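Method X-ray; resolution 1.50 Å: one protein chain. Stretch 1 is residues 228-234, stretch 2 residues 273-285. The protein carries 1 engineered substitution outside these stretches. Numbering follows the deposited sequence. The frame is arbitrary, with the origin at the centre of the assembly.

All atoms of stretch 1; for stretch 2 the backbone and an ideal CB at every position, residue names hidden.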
# COMPACT_ATOMS: atom_id res chain seq x y z
N ARG A 228 -2.13 16.29 -10.99
CA ARG A 228 -1.56 16.76 -9.75
C ARG A 228 -0.11 16.27 -9.77
O ARG A 228 0.19 15.32 -10.50
CB ARG A 228 -2.32 16.16 -8.57
CG ARG A 228 -3.87 16.33 -8.70
CD ARG A 228 -4.31 17.80 -8.73
NE ARG A 228 -3.75 18.41 -7.56
CZ ARG A 228 -2.99 19.49 -7.52
NH1 ARG A 228 -2.77 20.22 -8.60
NH2 ARG A 228 -2.46 19.86 -6.36
N PRO A 229 0.78 16.88 -8.95
CA PRO A 229 2.18 16.41 -8.89
C PRO A 229 2.27 14.93 -8.56
O PRO A 229 1.64 14.46 -7.58
CB PRO A 229 2.80 17.26 -7.79
CG PRO A 229 1.93 18.50 -7.75
CD PRO A 229 0.55 18.07 -8.12
N LEU A 230 3.01 14.19 -9.36
CA LEU A 230 2.99 12.74 -9.31
C LEU A 230 4.35 12.15 -9.55
O LEU A 230 5.05 12.49 -10.51
CB LEU A 230 1.98 12.17 -10.34
CG LEU A 230 1.76 10.65 -10.33
CD1 LEU A 230 1.22 10.03 -9.02
CD2 LEU A 230 0.81 10.29 -11.52
N LEU A 231 4.66 11.20 -8.68
CA LEU A 231 5.75 10.26 -8.82
C LEU A 231 5.20 8.86 -8.99
O LEU A 231 4.30 8.44 -8.23
CB LEU A 231 6.61 10.27 -7.56
CG LEU A 231 7.67 9.13 -7.37
CD1 LEU A 231 8.78 9.18 -8.44
CD2 LEU A 231 8.28 9.18 -5.93
N VAL A 232 5.78 8.15 -9.96
CA VAL A 232 5.53 6.73 -10.18
C VAL A 232 6.83 5.97 -9.91
O VAL A 232 7.84 6.25 -10.55
CB VAL A 232 5.03 6.44 -11.59
CG1 VAL A 232 4.72 4.94 -11.73
CG2 VAL A 232 3.80 7.23 -11.91
N LEU A 233 6.83 5.06 -8.96
CA LEU A 233 7.93 4.15 -8.72
C LEU A 233 7.61 2.81 -9.38
O LEU A 233 6.50 2.29 -9.33
CB LEU A 233 8.16 3.96 -7.18
CG LEU A 233 8.62 5.21 -6.40
CD1 LEU A 233 8.44 5.07 -4.89
CD2 LEU A 233 10.07 5.57 -6.74
N ARG A 234 8.60 2.19 -9.98
CA ARG A 234 8.44 0.90 -10.62
C ARG A 234 9.63 0.01 -10.24
O ARG A 234 10.78 0.45 -10.37
CB ARG A 234 8.38 1.04 -12.16
CG ARG A 234 8.19 -0.28 -12.83
CD ARG A 234 8.21 -0.24 -14.32
NE ARG A 234 8.10 -1.64 -14.70
CZ ARG A 234 9.08 -2.46 -15.07
NH1 ARG A 234 10.32 -2.01 -15.34
NH2 ARG A 234 8.83 -3.74 -15.26
N UNK A 273 17.10 5.27 -3.37
CA UNK A 273 16.54 5.95 -4.53
C UNK A 273 15.02 6.25 -4.34
O UNK A 273 14.53 7.26 -4.85
CB UNK A 273 16.76 5.10 -5.78
N UNK A 274 14.29 5.36 -3.66
CA UNK A 274 12.88 5.58 -3.40
C UNK A 274 12.72 6.72 -2.43
O UNK A 274 11.84 7.57 -2.59
CB UNK A 274 12.21 4.31 -2.86
N UNK A 275 13.50 6.73 -1.37
CA UNK A 275 13.43 7.78 -0.33
C UNK A 275 13.68 9.14 -1.01
O UNK A 275 12.93 10.11 -0.80
CB UNK A 275 14.45 7.53 0.78
N UNK A 276 14.76 9.22 -1.76
CA UNK A 276 15.13 10.46 -2.45
C UNK A 276 14.02 10.89 -3.42
O UNK A 276 13.69 12.05 -3.51
CB UNK A 276 16.45 10.28 -3.20
N UNK A 277 13.42 9.92 -4.13
CA UNK A 277 12.32 10.22 -5.07
C UNK A 277 11.11 10.84 -4.36
O UNK A 277 10.55 11.81 -4.83
CB UNK A 277 11.89 8.95 -5.80
N UNK A 278 10.72 10.22 -3.26
CA UNK A 278 9.64 10.71 -2.44
C UNK A 278 9.94 12.14 -1.93
O UNK A 278 9.09 13.03 -1.95
CB UNK A 278 9.40 9.75 -1.27
N UNK A 279 11.20 12.39 -1.54
CA UNK A 279 11.59 13.72 -1.12
C UNK A 279 11.40 14.75 -2.23
O UNK A 279 10.92 15.84 -2.01
CB UNK A 279 13.05 13.71 -0.66
N UNK A 280 11.78 14.40 -3.45
CA UNK A 280 11.58 15.31 -4.59
C UNK A 280 10.11 15.59 -4.84
O UNK A 280 9.74 16.73 -5.15
CB UNK A 280 12.21 14.73 -5.86
N UNK A 281 9.29 14.57 -4.67
CA UNK A 281 7.81 14.68 -4.88
C UNK A 281 7.22 15.60 -3.85
O UNK A 281 6.48 16.52 -4.16
CB UNK A 281 7.12 13.31 -4.80
N UNK A 282 7.67 15.41 -2.62
CA UNK A 282 7.14 16.19 -1.49
C UNK A 282 7.49 17.68 -1.62
O UNK A 282 6.76 18.55 -1.10
CB UNK A 282 7.69 15.64 -0.17
N UNK A 283 8.61 18.00 -2.29
CA UNK A 283 8.97 19.42 -2.55
C UNK A 283 8.00 20.11 -3.47
O UNK A 283 7.97 21.33 -3.51
CB UNK A 283 10.37 19.51 -3.15
N UNK A 284 7.17 19.36 -4.20
CA UNK A 284 6.29 19.92 -5.22
C UNK A 284 4.95 20.21 -4.59
O UNK A 284 4.07 20.72 -5.25
CB UNK A 284 6.14 18.97 -6.41
N UNK A 285 4.79 19.92 -3.31
CA UNK A 285 3.55 20.23 -2.61
C UNK A 285 3.41 21.72 -2.38
O UNK A 285 4.40 22.37 -2.03
OXT UNK A 285 2.31 22.28 -2.52
CB UNK A 285 3.49 19.49 -1.27

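Stretch 2 begins as a helix whose axis runs at 166° to strand 230-234, nearly antiparallel, with a closest approach of 8.5 Å. The odd-numbered side chains P229, L231 and L233 point toward it, so stretch 1 offers an almost wholly apolar surface, with backbone carbonyls as its polar groups.

Position 273 points sideways, and its ideal CB finds nothing of stretch 1 within 5.5 Å; almost any helix-compatible residue would do, and it is E273.

At 274 the CB again lies sideways, 4.4 Å from L233 CD1. A small or medium side chain suits this flank, polar or not. The residue is S274; its CB rests beside the leucine, while OG is hydrogen-bonded elsewhere in the structure.

Positions 275 and 276 give stretch 1 nothing to meet: the first points away, the second is out of reach. They are I275 and A276.

Position 277 is the most restrictive. Its CB points toward the strand, and the ideal atom already lies 3.6 Å from L231 CD2 and 3.9 Å from L233 CD2. With two methyl groups at van der Waals distance from the first side-chain atom, little is left for a longer chain in that direction, so alanine, serine or glycine are the natural candidates. A277 is deposited, and its CB packs 3.6 Å from L231 CD2 and 4.0 Å from L233 CD2.

At 278 the CB points sideways, 4.8 Å from L231 CD2. That distance leaves room for an aliphatic chain of some length, such as valine, isoleucine, leucine or methionine. I278, with chi1 m and chi2 t, brings CG1 to 4.1 Å from L231 CD2.

Position 279 points away with ordinary helical angles (-61/-43). A CB would have room, so nothing in stretch 1 demands G279. Position 280 points sideways and is free of contacts within 4.5 Å; it is R280, whose end comes nearer to the strand without touching it.

Position 281 points toward the strand, its ideal CB 4.1 Å from L231 CB, with the side of P229 further along. A branched or flexible apolar residue could fill this space: leucine, isoleucine or methionine. L281 (chi1 t, chi2 m) sets CG 3.9 Å from L231 CB and CD2 4.3 Å from P229 CB, bridging the two.

Positions 282 and 283 are out of reach, and the choice is open from this side; they are L282 and E283. A type I turn spans 282 to 285.

Within that turn, 284 points toward stretch 1, the ideal CB of 284 being 4.0 Å from P229 CB. The proline favours an apolar stem, and the carbonyl beyond it would reward a long donor: L230 O lies 7.7 Å from the ideal CB of 284, within reach of arginine or an extended lysine but not glutamine. R284 extends so that P229 CA lies over one guanidinium face, 3.6 Å from NH2, while L230 O sits at the edge, accepting a weak hydrogen bond from NH1 (3.3 Å, 143°).

Position 285 points away and ends the chain; V285 makes no contact.

Stretch 2 (273-285) ESIAAIGRLLERV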
# COMPACT_ATOMS: atom_id res chain seq x y z
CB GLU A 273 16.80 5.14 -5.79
CG GLU A 273 18.27 5.20 -6.19
CD GLU A 273 18.76 4.05 -7.06
OE1 GLU A 273 17.98 3.15 -7.45
OE2 GLU A 273 19.97 4.08 -7.36
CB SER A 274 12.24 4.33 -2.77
OG SER A 274 12.26 3.21 -3.67
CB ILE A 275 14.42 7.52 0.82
CG1 ILE A 275 14.05 6.22 1.54
CG2 ILE A 275 14.51 8.73 1.78
CD1 ILE A 275 15.21 5.66 2.35
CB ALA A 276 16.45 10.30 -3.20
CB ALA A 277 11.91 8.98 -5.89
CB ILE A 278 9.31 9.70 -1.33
CG1 ILE A 278 8.65 8.49 -1.92
CG2 ILE A 278 8.36 10.30 -0.28
CD1 ILE A 278 8.62 7.30 -0.96
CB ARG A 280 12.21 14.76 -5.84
CG ARG A 280 13.73 14.66 -5.79
CD ARG A 280 14.33 14.39 -7.21
NE ARG A 280 13.85 13.15 -7.84
CZ ARG A 280 14.35 11.95 -7.59
NH1 ARG A 280 15.37 11.87 -6.76
NH2 ARG A 280 13.87 10.86 -8.16
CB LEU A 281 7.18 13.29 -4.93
CG LEU A 281 5.66 13.14 -5.09
CD1 LEU A 281 4.82 13.39 -3.79
CD2 LEU A 281 5.20 14.07 -6.21
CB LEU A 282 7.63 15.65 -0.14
CG LEU A 282 7.00 14.31 0.23
CD1 LEU A 282 7.69 13.65 1.47
CD2 LEU A 282 5.49 14.47 0.43
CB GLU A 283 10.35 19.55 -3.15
CG GLU A 283 11.43 19.09 -2.26
CD GLU A 283 12.80 19.29 -2.84
OE1 GLU A 283 13.03 18.90 -4.02
OE2 GLU A 283 13.65 19.84 -2.11
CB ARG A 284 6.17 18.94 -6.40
CG ARG A 284 7.48 18.70 -7.13
CD ARG A 284 7.44 17.45 -8.00
NE ARG A 284 6.47 17.65 -9.06
CZ ARG A 284 6.01 16.68 -9.87
NH1 ARG A 284 6.44 15.42 -9.80
NH2 ARG A 284 5.13 17.02 -10.80
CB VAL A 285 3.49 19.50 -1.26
CG1 VAL A 285 2.39 20.07 -0.34
CG2 VAL A 285 3.29 18.02 -1.52
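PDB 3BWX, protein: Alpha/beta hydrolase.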